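Local coordinates for rRNA adenine N-6-methyltransferase (Saccharopolyspora erythraea, PDB 6NVM), which transfers two methyl groups from S-adenosyl-L-methionine to the N6 of one adenine of 23S rRNA, lowering the ribosome's affinity for macrolide, lincosamide and streptogramin B antibiotics, at residues A[106-111]-A[118-123]; A[133-138]-A[150-155]; A[57-62]-A[85-90]; A[182-187]-A[192-197]; A[170-173]-A[177-180]. One frame throughout, in Å; residues are numbered along the deposited sequence. Where two conformers were deposited one is given.

Contact 1: A[106-111]-A[118-123]; sequences KSLREK and IEVVNA
Arg109 reaches from the helix to the edge strand and makes the polar half of this contact. Its NH2 donates to Val120 O over 2.7 Å, with an N-H...O angle of 177°. The oxygen lies in the guanidinium plane, although the donor itself stands well above the plane of the Val120 carbonyl. Water 1 adds a second link at the same guanidinium edge, accepting from Arg109 NE and from Val120 N, each at 2.9 Å. The side chain is extended as far as CD and then bends (chi3 -65°), which turns the guanidinium toward the strand.

The apolar half centres on Val120, a beta-branched residue suited to a strand and small enough to pack against a helix. Its CG2 lies 3.8 Å from Arg109 CA and 4.0 Å from Leu108 CD2. Leu108 also lies close to Glu99, predicted to bind S-adenosyl-L-methionine, within the beta-alpha-beta unit of strand 94-98, helix 102-111 and strand 118-121. The axes of 106-111 and 118-121 run antiparallel, at 174°.

Val120 O is bonded directly and Val120 N through water 1, both on the side turned away from strand 94-98, so Arg109 probably takes over part of the role a further strand would play.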
# COMPACT_ATOMS: atom_id res chain seq x y z
N LYS A 106 -26.15 -9.56 -4.99
CA LYS A 106 -26.96 -10.77 -5.05
C LYS A 106 -26.49 -11.70 -6.16
O LYS A 106 -26.38 -12.91 -5.96
CB LYS A 106 -28.43 -10.40 -5.25
CG LYS A 106 -29.10 -9.83 -4.00
CD LYS A 106 -30.59 -9.59 -4.22
CE LYS A 106 -30.87 -8.21 -4.78
NZ LYS A 106 -30.66 -7.14 -3.76
N SER A 107 -26.21 -11.16 -7.35
CA SER A 107 -25.79 -12.04 -8.44
C SER A 107 -24.41 -12.62 -8.17
O SER A 107 -24.16 -13.80 -8.47
CB SER A 107 -25.80 -11.28 -9.77
OG SER A 107 -24.72 -10.37 -9.86
N LEU A 108 -23.51 -11.83 -7.58
CA LEU A 108 -22.20 -12.35 -7.21
C LEU A 108 -22.34 -13.46 -6.18
O LEU A 108 -21.70 -14.52 -6.29
CB LEU A 108 -21.32 -11.22 -6.67
CG LEU A 108 -19.89 -11.59 -6.29
CD1 LEU A 108 -19.10 -11.95 -7.54
CD2 LEU A 108 -19.22 -10.43 -5.55
N ARG A 109 -23.17 -13.25 -5.17
CA ARG A 109 -23.39 -14.26 -4.14
C ARG A 109 -23.84 -15.58 -4.76
O ARG A 109 -23.32 -16.65 -4.42
CB ARG A 109 -24.40 -13.74 -3.12
CG ARG A 109 -24.64 -14.63 -1.93
CD ARG A 109 -25.56 -13.95 -0.90
NE ARG A 109 -24.93 -12.76 -0.30
CZ ARG A 109 -25.50 -11.56 -0.21
NH1 ARG A 109 -26.73 -11.35 -0.65
NH2 ARG A 109 -24.83 -10.56 0.35
N GLU A 110 -24.78 -15.52 -5.71
CA GLU A 110 -25.25 -16.74 -6.36
C GLU A 110 -24.17 -17.34 -7.25
O GLU A 110 -23.98 -18.57 -7.27
CB GLU A 110 -26.52 -16.45 -7.18
CG GLU A 110 -27.14 -17.68 -7.84
CD GLU A 110 -27.59 -18.73 -6.83
OE1 GLU A 110 -27.92 -18.37 -5.68
OE2 GLU A 110 -27.60 -19.93 -7.19
N LYS A 111 -23.45 -16.51 -8.00
CA LYS A 111 -22.39 -17.01 -8.87
C LYS A 111 -21.35 -17.80 -8.08
O LYS A 111 -20.80 -18.79 -8.57
CB LYS A 111 -21.71 -15.85 -9.60
CG LYS A 111 -22.42 -15.41 -10.86
CD LYS A 111 -21.84 -14.12 -11.42
CE LYS A 111 -20.37 -14.26 -11.77
NZ LYS A 111 -19.82 -13.06 -12.46
N ILE A 118 -16.63 -18.54 0.71
CA ILE A 118 -16.81 -17.19 0.19
C ILE A 118 -18.09 -16.61 0.77
O ILE A 118 -19.15 -17.25 0.75
CB ILE A 118 -16.87 -17.14 -1.35
CG1 ILE A 118 -15.53 -17.57 -1.96
CG2 ILE A 118 -17.26 -15.72 -1.81
CD1 ILE A 118 -15.52 -17.55 -3.49
N GLU A 119 -17.99 -15.39 1.27
CA GLU A 119 -19.13 -14.61 1.73
C GLU A 119 -19.11 -13.29 0.99
O GLU A 119 -18.05 -12.68 0.84
CB GLU A 119 -19.06 -14.40 3.24
CG GLU A 119 -20.16 -13.54 3.82
CD GLU A 119 -19.99 -13.31 5.30
OE1 GLU A 119 -18.90 -13.62 5.83
OE2 GLU A 119 -20.94 -12.83 5.95
N VAL A 120 -20.27 -12.87 0.49
CA VAL A 120 -20.43 -11.58 -0.18
C VAL A 120 -21.19 -10.65 0.76
O VAL A 120 -22.29 -10.99 1.22
CB VAL A 120 -21.18 -11.73 -1.52
CG1 VAL A 120 -21.43 -10.35 -2.14
CG2 VAL A 120 -20.40 -12.61 -2.46
N VAL A 121 -20.61 -9.49 1.03
CA VAL A 121 -21.21 -8.48 1.88
C VAL A 121 -21.67 -7.33 0.99
O VAL A 121 -20.88 -6.80 0.20
CB VAL A 121 -20.23 -7.97 2.96
CG1 VAL A 121 -20.90 -6.89 3.84
CG2 VAL A 121 -19.72 -9.14 3.80
N ASN A 122 -22.94 -6.96 1.12
CA ASN A 122 -23.50 -5.84 0.36
C ASN A 122 -23.29 -4.58 1.19
O ASN A 122 -24.15 -4.16 1.96
CB ASN A 122 -24.98 -6.09 0.06
CG ASN A 122 -25.65 -4.92 -0.62
OD1 ASN A 122 -26.84 -4.68 -0.42
ND2 ASN A 122 -24.90 -4.17 -1.42
N ALA A 123 -22.12 -3.97 1.02
CA ALA A 123 -21.77 -2.80 1.81
C ALA A 123 -20.60 -2.08 1.16
O ALA A 123 -19.89 -2.65 0.33
CB ALA A 123 -21.40 -3.18 3.25
O HOH W 1 -22.76 -14.24 0.88

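Contact 2: A[133-138]-A[150-155]; sequences EPFAFV and VDWCLE
The rings of Phe135 and Trp152 meet by their rims, with no face-on overlap. Their planes stand at 85° with centroids 6.0 Å apart, and Phe135 CZ comes within 3.8 Å of Trp152 CZ3, at the outer end of the indole. Phe137 meets sulfur instead: Cys153 SG lies 4.2 Å from the ring centroid, obliquely placed at 34° off the normal, and is nearest CD2.

Phe135 CG sits between the backbone N and carbonyl carbon (chi1 76°), carrying the ring toward the helix. Large aromatic residues suit the strand because they are long enough to reach the helix, while the small, polarisable thiol of Cys153 fits close against a ring. The indole NE1 turns elsewhere and bonds to Ala128 O; Phe125 meets both Trp152 and Phe137, extending the aromatic packing.

The arrangement is that of a helix packed on a sheet in a beta-alpha-beta unit, here strand 135-140, helix 146-155 and strand 159-167 of the Rossmann-like class I methyltransferase fold.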
# COMPACT_ATOMS: atom_id res chain seq x y z
N GLU A 133 -8.14 -10.20 13.87
CA GLU A 133 -7.17 -11.28 13.72
C GLU A 133 -6.34 -10.99 12.48
O GLU A 133 -6.73 -10.13 11.67
CB GLU A 133 -7.87 -12.64 13.60
CG GLU A 133 -8.86 -12.71 12.44
CD GLU A 133 -9.40 -14.10 12.19
OE1 GLU A 133 -8.65 -15.09 12.33
OE2 GLU A 133 -10.60 -14.22 11.84
N PRO A 134 -5.20 -11.65 12.29
CA PRO A 134 -4.41 -11.41 11.08
C PRO A 134 -5.24 -11.70 9.84
O PRO A 134 -6.07 -12.61 9.82
CB PRO A 134 -3.23 -12.38 11.22
CG PRO A 134 -3.14 -12.67 12.68
CD PRO A 134 -4.55 -12.63 13.19
N PHE A 135 -5.02 -10.90 8.79
CA PHE A 135 -5.78 -11.05 7.56
C PHE A 135 -5.01 -10.39 6.43
O PHE A 135 -4.03 -9.68 6.66
CB PHE A 135 -7.18 -10.43 7.69
CG PHE A 135 -7.18 -8.92 7.63
CD1 PHE A 135 -6.79 -8.18 8.73
CD2 PHE A 135 -7.56 -8.26 6.47
CE1 PHE A 135 -6.78 -6.78 8.68
CE2 PHE A 135 -7.55 -6.86 6.42
CZ PHE A 135 -7.16 -6.13 7.53
N ALA A 136 -5.46 -10.65 5.21
CA ALA A 136 -4.94 -10.02 4.02
C ALA A 136 -6.06 -9.29 3.29
O ALA A 136 -7.21 -9.72 3.33
CB ALA A 136 -4.28 -11.04 3.09
N PHE A 137 -5.71 -8.19 2.64
CA PHE A 137 -6.63 -7.46 1.78
C PHE A 137 -6.20 -7.62 0.34
O PHE A 137 -5.01 -7.55 0.02
CB PHE A 137 -6.66 -5.96 2.13
CG PHE A 137 -7.42 -5.14 1.13
CD1 PHE A 137 -8.80 -5.05 1.20
CD2 PHE A 137 -6.77 -4.50 0.10
CE1 PHE A 137 -9.51 -4.31 0.28
CE2 PHE A 137 -7.48 -3.74 -0.83
CZ PHE A 137 -8.85 -3.65 -0.73
N VAL A 138 -7.18 -7.85 -0.54
CA VAL A 138 -6.96 -7.86 -1.98
C VAL A 138 -8.04 -7.00 -2.62
O VAL A 138 -9.21 -7.08 -2.24
CB VAL A 138 -7.01 -9.29 -2.56
CG1 VAL A 138 -6.82 -9.27 -4.07
CG2 VAL A 138 -5.95 -10.16 -1.92
N VAL A 150 -5.83 2.64 0.58
CA VAL A 150 -4.51 2.54 1.18
C VAL A 150 -4.56 2.93 2.66
O VAL A 150 -4.02 2.23 3.52
CB VAL A 150 -3.50 3.40 0.39
CG1 VAL A 150 -2.15 3.47 1.11
CG2 VAL A 150 -3.32 2.83 -1.00
N ASP A 151 -5.22 4.05 2.97
CA ASP A 151 -5.34 4.46 4.37
C ASP A 151 -6.08 3.42 5.20
O ASP A 151 -5.72 3.17 6.36
CB ASP A 151 -6.06 5.81 4.49
CG ASP A 151 -5.25 6.97 3.95
OD1 ASP A 151 -4.01 6.86 3.84
OD2 ASP A 151 -5.87 8.01 3.65
N TRP A 152 -7.13 2.82 4.63
CA TRP A 152 -7.84 1.75 5.33
C TRP A 152 -6.87 0.64 5.73
O TRP A 152 -6.87 0.17 6.88
CB TRP A 152 -8.95 1.20 4.44
CG TRP A 152 -9.89 0.26 5.13
CD1 TRP A 152 -11.13 0.54 5.61
CD2 TRP A 152 -9.67 -1.14 5.40
NE1 TRP A 152 -11.69 -0.58 6.18
CE2 TRP A 152 -10.81 -1.62 6.06
CE3 TRP A 152 -8.61 -2.02 5.16
CZ2 TRP A 152 -10.93 -2.94 6.48
CZ3 TRP A 152 -8.73 -3.33 5.58
CH2 TRP A 152 -9.88 -3.78 6.22
N CYS A 153 -6.01 0.23 4.80
CA CYS A 153 -5.06 -0.84 5.06
C CYS A 153 -3.98 -0.41 6.05
O CYS A 153 -3.61 -1.18 6.94
CB CYS A 153 -4.42 -1.30 3.75
SG CYS A 153 -5.57 -2.06 2.58
N LEU A 154 -3.44 0.80 5.89
CA LEU A 154 -2.41 1.27 6.82
C LEU A 154 -2.93 1.33 8.25
O LEU A 154 -2.15 1.13 9.19
CB LEU A 154 -1.90 2.64 6.40
CG LEU A 154 -1.13 2.67 5.08
CD1 LEU A 154 -0.87 4.11 4.68
CD2 LEU A 154 0.19 1.91 5.21
N GLU A 155 -4.22 1.58 8.43
CA GLU A 155 -4.78 1.75 9.76
C GLU A 155 -5.28 0.45 10.38
O GLU A 155 -5.65 0.46 11.56
CB GLU A 155 -5.91 2.79 9.72
CG GLU A 155 -5.40 4.20 9.37
CD GLU A 155 -6.36 5.29 9.80
OE1 GLU A 155 -6.96 5.16 10.90
OE2 GLU A 155 -6.52 6.28 9.05

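Contact 3: A[57-62]-A[85-90]; sequences KTIARI and TRELAD
Glu87 lays its carboxylate against the flank of helix 56-65, where it overlaps Ile59 and Ala60. The two oxygens have different neighbours: Glu87 OE1 is 3.3 Å from Ala60 CA and 3.6 Å from Ala60 CB, while Glu87 OE2 is 3.8 Å from Ile59 CG2. The carboxylate therefore meets carbon atoms on the other helix, and no hydrogen bond joins the two segments.

Glu87 CG is anti to the carbonyl carbon (chi1 -60°) and the chain is extended beyond it (chi2 -165°), so the carboxylate is carried across to the other helix. The side chains of Ile59 and Glu87 cross at about a right angle. Ile59 offers the CG2 branch, which is anti to its own backbone N, and it contacts the carboxylate carbon Glu87 CD as well as OE2.

Ala60, with a single methyl group, lets the carboxylate approach the helix backbone; Ala60 and Glu87 have the nearest CA atoms across the pair, 7.0 Å apart. Glutamate supplies a long methylene arm together with a polar end suited to a partly exposed position. Deeper in, Ile59 packs on Leu83 and Leu84 of the second helix, and on Leu53, a residue predicted to bind S-adenosyl-L-methionine.

This is a helix-to-helix contact within the Rossmann-like methyltransferase domain: it joins the helix preceding strand 73-77 to the helix following that strand, beside the predicted cofactor site.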
# COMPACT_ATOMS: atom_id res chain seq x y z
N LYS A 57 -4.05 -14.80 -16.59
CA LYS A 57 -2.68 -14.84 -16.08
C LYS A 57 -2.46 -13.76 -15.03
O LYS A 57 -1.79 -14.00 -14.01
CB LYS A 57 -1.70 -14.68 -17.23
CG LYS A 57 -0.23 -14.66 -16.81
CD LYS A 57 0.68 -14.44 -18.01
CE LYS A 57 2.15 -14.37 -17.60
NZ LYS A 57 3.05 -14.12 -18.76
N THR A 58 -3.00 -12.57 -15.25
CA THR A 58 -2.85 -11.50 -14.27
C THR A 58 -3.63 -11.81 -13.00
O THR A 58 -3.14 -11.58 -11.89
CB THR A 58 -3.31 -10.18 -14.87
OG1 THR A 58 -2.61 -9.97 -16.11
CG2 THR A 58 -3.03 -9.02 -13.92
N ILE A 59 -4.84 -12.34 -13.14
CA ILE A 59 -5.64 -12.70 -11.98
C ILE A 59 -4.89 -13.70 -11.11
O ILE A 59 -4.83 -13.56 -9.88
CB ILE A 59 -7.02 -13.23 -12.44
CG1 ILE A 59 -7.83 -12.06 -13.01
CG2 ILE A 59 -7.77 -13.91 -11.29
CD1 ILE A 59 -9.16 -12.45 -13.62
N ALA A 60 -4.28 -14.72 -11.73
CA ALA A 60 -3.50 -15.69 -10.97
C ALA A 60 -2.31 -15.03 -10.30
O ALA A 60 -1.94 -15.37 -9.17
CB ALA A 60 -3.04 -16.83 -11.88
N ARG A 61 -1.68 -14.07 -10.98
CA ARG A 61 -0.55 -13.34 -10.41
C ARG A 61 -0.97 -12.59 -9.15
O ARG A 61 -0.23 -12.57 -8.16
CB ARG A 61 0.01 -12.39 -11.46
CG ARG A 61 1.24 -11.62 -11.04
CD ARG A 61 2.45 -12.52 -10.96
NE ARG A 61 3.67 -11.76 -10.75
CZ ARG A 61 4.85 -12.31 -10.49
NH1 ARG A 61 4.97 -13.63 -10.39
NH2 ARG A 61 5.92 -11.53 -10.31
N ILE A 62 -2.14 -11.95 -9.18
CA ILE A 62 -2.64 -11.26 -8.00
C ILE A 62 -2.80 -12.23 -6.84
O ILE A 62 -2.36 -11.95 -5.71
CB ILE A 62 -3.97 -10.55 -8.33
CG1 ILE A 62 -3.75 -9.49 -9.42
CG2 ILE A 62 -4.57 -9.92 -7.07
CD1 ILE A 62 -5.02 -8.99 -10.05
N THR A 85 -11.97 -13.79 -6.96
CA THR A 85 -12.48 -14.27 -5.68
C THR A 85 -12.33 -15.78 -5.56
O THR A 85 -11.98 -16.30 -4.50
CB THR A 85 -13.94 -13.86 -5.52
OG1 THR A 85 -14.12 -12.51 -5.95
CG2 THR A 85 -14.37 -14.00 -4.07
N ARG A 86 -12.61 -16.51 -6.65
CA ARG A 86 -12.46 -17.96 -6.64
C ARG A 86 -11.02 -18.37 -6.38
O ARG A 86 -10.75 -19.31 -5.61
CB ARG A 86 -12.93 -18.54 -7.98
CG ARG A 86 -14.38 -18.27 -8.34
CD ARG A 86 -14.66 -18.66 -9.80
NE ARG A 86 -15.92 -18.10 -10.30
CZ ARG A 86 -17.07 -18.75 -10.38
NH1 ARG A 86 -17.16 -20.02 -10.00
NH2 ARG A 86 -18.14 -18.14 -10.86
N GLU A 87 -10.07 -17.68 -7.01
CA GLU A 87 -8.67 -18.06 -6.85
C GLU A 87 -8.14 -17.69 -5.47
O GLU A 87 -7.30 -18.41 -4.93
CB GLU A 87 -7.85 -17.42 -7.97
CG GLU A 87 -8.36 -17.91 -9.33
CD GLU A 87 -7.41 -17.65 -10.47
OE1 GLU A 87 -6.21 -17.39 -10.22
OE2 GLU A 87 -7.88 -17.71 -11.63
N LEU A 88 -8.65 -16.61 -4.87
CA LEU A 88 -8.32 -16.32 -3.48
C LEU A 88 -8.88 -17.38 -2.54
O LEU A 88 -8.20 -17.80 -1.60
CB LEU A 88 -8.86 -14.95 -3.09
CG LEU A 88 -8.40 -13.76 -3.93
CD1 LEU A 88 -9.17 -12.52 -3.52
CD2 LEU A 88 -6.90 -13.55 -3.77
N ALA A 89 -10.12 -17.80 -2.78
CA ALA A 89 -10.77 -18.78 -1.91
C ALA A 89 -10.11 -20.15 -1.99
O ALA A 89 -10.21 -20.92 -1.03
CB ALA A 89 -12.25 -18.90 -2.26
N ASP A 90 -9.43 -20.46 -3.09
CA ASP A 90 -8.68 -21.71 -3.20
C ASP A 90 -7.47 -21.76 -2.27
O ASP A 90 -6.98 -22.85 -1.96
CB ASP A 90 -8.17 -21.90 -4.63
CG ASP A 90 -9.25 -22.37 -5.59
OD1 ASP A 90 -10.31 -22.83 -5.12
OD2 ASP A 90 -9.02 -22.29 -6.82

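Contact 4: A[182-187]-A[192-197]; sequences SRLTVM and FEWEFV. With SO4 (sulfate ion), chain B.
Thr185 rests on the indole of Trp194 where helix 183-188 packs on the outermost strand 192-200 of the Rossmann-like methyltransferase sheet. Thr185 CG2 stands over the five-membered ring in a CH-pi contact, 3.8 Å from its centroid and 13° off the normal. With the methyl anti to the backbone N and OG1 beside it (chi1 -59°), both branches face the indole, and OG1 lies above the same face nearer the rim. Threonine suits the place by pairing a methyl for the ring with a hydroxyl that bonds to Arg174 O. Trp194 has CG beside its backbone N (chi1 -60°), which carries the broad ring toward the helix; its NE1 bonds to Thr188 OG1. Leu184, an apolar residue at the far end of the indole, brings CD2 to 4.2 Å from Trp194 CH2.

At the start of the helix, Ser182 occupies the N-cap position and a sulfate, probably from the crystallisation liquor, binds there. The helix dipole and the positive charge of Arg183, which also forms a salt bridge with Glu239, would favour such an anion. Sulfate O3 accepts two bonds, from Ser182 OG at 2.7 Å and from Leu184 N at 2.9 Å.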
# COMPACT_ATOMS: atom_id res chain seq x y z
N SER A 182 6.58 9.03 -2.44
CA SER A 182 5.47 9.62 -1.72
C SER A 182 5.85 9.88 -0.26
O SER A 182 6.55 9.09 0.37
CB SER A 182 4.26 8.68 -1.78
OG SER A 182 3.27 9.04 -0.83
N ARG A 183 5.38 11.01 0.26
CA ARG A 183 5.59 11.33 1.67
C ARG A 183 5.01 10.24 2.57
O ARG A 183 5.63 9.86 3.58
CB ARG A 183 4.96 12.68 1.98
CG ARG A 183 4.92 13.08 3.46
CD ARG A 183 4.07 14.33 3.65
NE ARG A 183 3.47 14.43 4.98
CZ ARG A 183 2.38 13.76 5.37
NH1 ARG A 183 1.78 12.92 4.54
NH2 ARG A 183 1.91 13.92 6.60
N LEU A 184 3.81 9.75 2.25
CA LEU A 184 3.20 8.72 3.08
C LEU A 184 4.04 7.45 3.08
O LEU A 184 4.16 6.77 4.11
CB LEU A 184 1.78 8.43 2.59
CG LEU A 184 0.98 7.40 3.39
CD1 LEU A 184 0.76 7.85 4.83
CD2 LEU A 184 -0.36 7.13 2.72
N THR A 185 4.65 7.11 1.94
CA THR A 185 5.51 5.93 1.88
C THR A 185 6.70 6.08 2.82
O THR A 185 7.05 5.14 3.54
CB THR A 185 5.99 5.70 0.44
OG1 THR A 185 4.85 5.53 -0.42
CG2 THR A 185 6.86 4.46 0.35
N VAL A 186 7.34 7.25 2.82
CA VAL A 186 8.48 7.49 3.69
C VAL A 186 8.05 7.45 5.16
O VAL A 186 8.73 6.85 6.00
CB VAL A 186 9.16 8.82 3.33
CG1 VAL A 186 10.29 9.15 4.31
CG2 VAL A 186 9.66 8.79 1.89
N MET A 187 6.92 8.09 5.47
CA MET A 187 6.44 8.15 6.85
C MET A 187 6.14 6.76 7.41
O MET A 187 6.40 6.49 8.58
CB MET A 187 5.18 9.02 6.92
CG MET A 187 5.41 10.49 6.65
SD MET A 187 5.93 11.40 8.12
CE MET A 187 4.42 11.42 9.07
N PHE A 192 5.75 -0.46 7.22
CA PHE A 192 5.28 -1.14 6.02
C PHE A 192 6.34 -1.15 4.93
O PHE A 192 7.01 -0.14 4.69
CB PHE A 192 4.04 -0.46 5.46
CG PHE A 192 2.78 -0.84 6.16
CD1 PHE A 192 2.36 -0.15 7.29
CD2 PHE A 192 2.00 -1.88 5.69
CE1 PHE A 192 1.20 -0.50 7.94
CE2 PHE A 192 0.83 -2.23 6.33
CZ PHE A 192 0.44 -1.54 7.46
N GLU A 193 6.46 -2.28 4.26
CA GLU A 193 7.14 -2.36 2.97
C GLU A 193 6.13 -2.02 1.87
O GLU A 193 4.96 -2.39 1.95
CB GLU A 193 7.73 -3.75 2.74
CG GLU A 193 8.63 -4.25 3.87
CD GLU A 193 9.02 -5.72 3.72
OE1 GLU A 193 8.46 -6.41 2.84
OE2 GLU A 193 9.89 -6.19 4.48
N TRP A 194 6.58 -1.26 0.87
CA TRP A 194 5.77 -0.90 -0.29
C TRP A 194 6.49 -1.47 -1.51
O TRP A 194 7.65 -1.13 -1.77
CB TRP A 194 5.62 0.62 -0.44
CG TRP A 194 4.94 1.33 0.71
CD1 TRP A 194 5.38 1.43 2.00
CD2 TRP A 194 3.72 2.09 0.65
NE1 TRP A 194 4.50 2.19 2.75
CE2 TRP A 194 3.48 2.60 1.94
CE3 TRP A 194 2.81 2.38 -0.37
CZ2 TRP A 194 2.36 3.38 2.24
CZ3 TRP A 194 1.69 3.14 -0.08
CH2 TRP A 194 1.48 3.64 1.22
N GLU A 195 5.80 -2.32 -2.27
CA GLU A 195 6.44 -3.07 -3.34
C GLU A 195 5.64 -2.92 -4.64
O GLU A 195 4.42 -3.08 -4.64
CB GLU A 195 6.57 -4.54 -2.94
CG GLU A 195 7.44 -4.76 -1.70
CD GLU A 195 7.44 -6.19 -1.19
OE1 GLU A 195 6.65 -7.01 -1.69
OE2 GLU A 195 8.23 -6.49 -0.26
N PHE A 196 6.35 -2.61 -5.72
CA PHE A 196 5.77 -2.58 -7.06
C PHE A 196 5.89 -3.97 -7.66
O PHE A 196 7.01 -4.50 -7.77
CB PHE A 196 6.47 -1.55 -7.93
CG PHE A 196 5.89 -1.41 -9.31
CD1 PHE A 196 4.89 -0.49 -9.56
CD2 PHE A 196 6.35 -2.19 -10.35
CE1 PHE A 196 4.35 -0.35 -10.82
CE2 PHE A 196 5.81 -2.07 -11.62
CZ PHE A 196 4.81 -1.14 -11.85
N VAL A 197 4.77 -4.58 -8.04
CA VAL A 197 4.80 -5.95 -8.54
C VAL A 197 4.92 -5.94 -10.06
O VAL A 197 5.89 -6.46 -10.61
CB VAL A 197 3.57 -6.74 -8.07
CG1 VAL A 197 3.55 -8.12 -8.71
CG2 VAL A 197 3.58 -6.87 -6.55
S SO4 B . 1.11 11.99 0.79
O1 SO4 B . 1.00 13.28 0.11
O2 SO4 B . 1.27 12.21 2.22
O3 SO4 B . 2.26 11.26 0.26
O4 SO4 B . -0.11 11.22 0.56

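Contact 5: A[170-173]-A[177-180]; sequences FARK and DYGR
Asp177 N returns to the preceding helix and donates to Arg172 O over 2.9 Å, in the carbonyl plane and on a lone pair. Water 2 also donates to Arg172 O and, at 2.7 Å, to Arg180 O, tying Arg180 in the loop to the helix.

Among the side chains, Arg172 and Tyr178 cross at about a right angle. Arg172 CB meets the ring at its edge, 3.6 Å from Tyr178 CD2, and CD lies near the same ring atom. The Tyr178 chi1 of 65° folds the ring back beside the helix. Asp177 OD2 lies 4.1 Å from Arg172 NE, well out of the guanidinium plane, which leaves a charge attraction without a hydrogen bond. Gly179 suits its positive phi of 104°, where a CB would crowd the preceding carbonyl oxygen.

The surface loop joining helix 168-175 to helix 183-188 is thus held here by one backbone bond and the water links, with arginine serving through its aliphatic stem and its charge adding probably a modest attraction to Asp177.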
# COMPACT_ATOMS: atom_id res chain seq x y z
N PHE A 170 -0.11 5.95 -9.91
CA PHE A 170 -0.29 5.89 -8.47
C PHE A 170 0.66 4.87 -7.85
O PHE A 170 1.31 5.14 -6.83
CB PHE A 170 -1.74 5.54 -8.14
CG PHE A 170 -2.02 5.44 -6.67
CD1 PHE A 170 -1.76 4.26 -5.98
CD2 PHE A 170 -2.53 6.52 -5.97
CE1 PHE A 170 -2.00 4.16 -4.62
CE2 PHE A 170 -2.77 6.44 -4.61
CZ PHE A 170 -2.52 5.25 -3.93
N ALA A 171 0.74 3.68 -8.45
CA ALA A 171 1.57 2.62 -7.89
C ALA A 171 3.05 2.96 -7.97
O ALA A 171 3.82 2.63 -7.06
CB ALA A 171 1.29 1.30 -8.62
N ARG A 172 3.47 3.60 -9.06
CA ARG A 172 4.88 3.96 -9.20
C ARG A 172 5.30 4.97 -8.14
O ARG A 172 6.37 4.84 -7.53
CB ARG A 172 5.14 4.52 -10.60
CG ARG A 172 5.13 3.47 -11.71
CD ARG A 172 5.74 4.03 -12.98
NE ARG A 172 5.70 3.09 -14.09
CZ ARG A 172 6.14 3.36 -15.32
NH1 ARG A 172 6.66 4.55 -15.59
NH2 ARG A 172 6.06 2.44 -16.27
N LYS A 173 4.47 5.99 -7.90
CA LYS A 173 4.82 6.99 -6.90
C LYS A 173 4.89 6.38 -5.50
O LYS A 173 5.83 6.63 -4.74
CB LYS A 173 3.82 8.15 -6.93
CG LYS A 173 4.36 9.43 -6.31
CD LYS A 173 3.29 10.50 -6.14
CE LYS A 173 2.38 10.21 -4.95
NZ LYS A 173 1.70 11.44 -4.44
N ASP A 177 9.00 3.54 -7.78
CA ASP A 177 9.46 2.67 -8.86
C ASP A 177 10.29 3.42 -9.90
O ASP A 177 11.06 2.77 -10.62
CB ASP A 177 8.27 2.00 -9.53
CG ASP A 177 8.69 0.93 -10.52
OD1 ASP A 177 9.38 -0.03 -10.11
OD2 ASP A 177 8.32 1.03 -11.71
N TYR A 178 10.16 4.74 -10.00
CA TYR A 178 10.98 5.54 -10.91
C TYR A 178 11.78 6.62 -10.18
O TYR A 178 12.24 7.57 -10.82
CB TYR A 178 10.13 6.16 -12.02
CG TYR A 178 9.11 7.18 -11.56
CD1 TYR A 178 9.48 8.50 -11.31
CD2 TYR A 178 7.77 6.84 -11.41
CE1 TYR A 178 8.54 9.44 -10.91
CE2 TYR A 178 6.83 7.77 -11.00
CZ TYR A 178 7.22 9.07 -10.75
OH TYR A 178 6.29 10.00 -10.35
N GLY A 179 11.97 6.49 -8.87
CA GLY A 179 12.88 7.34 -8.13
C GLY A 179 12.22 8.41 -7.29
O GLY A 179 12.88 8.97 -6.41
N ARG A 180 10.95 8.71 -7.53
CA ARG A 180 10.23 9.72 -6.76
C ARG A 180 9.37 9.03 -5.70
O ARG A 180 8.72 8.02 -5.97
CB ARG A 180 9.35 10.57 -7.68
CG ARG A 180 8.91 11.89 -7.08
CD ARG A 180 8.15 12.74 -8.09
NE ARG A 180 7.43 13.84 -7.43
CZ ARG A 180 7.93 15.05 -7.20
NH1 ARG A 180 9.18 15.35 -7.56
NH2 ARG A 180 7.19 15.96 -6.59
O HOH W 2 8.40 7.09 -8.44

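Overall arrangement
Along the chain the order is contact 3, 1, 2, 5 and 4, each closing before the next opens. Contacts 1, 2 and 4 reach the same seven-stranded sheet: contact 1 at the edge strand 118-121, contact 4 at the other edge, 192-200, with their centres 32 Å apart, and contact 2 on strand 135-140 in the middle. Contact 3 touches both contact 1, through Ile118 on Ala89, and contact 2, through Val138 on Ile62. Phe196 of contact 4 packs on Ala171, Arg172 and Asp177 of contact 5. Helix 146-155 of contact 2 meets both, so the touching contacts run from one edge of the sheet to the other, with contact 3 beside the predicted cofactor site.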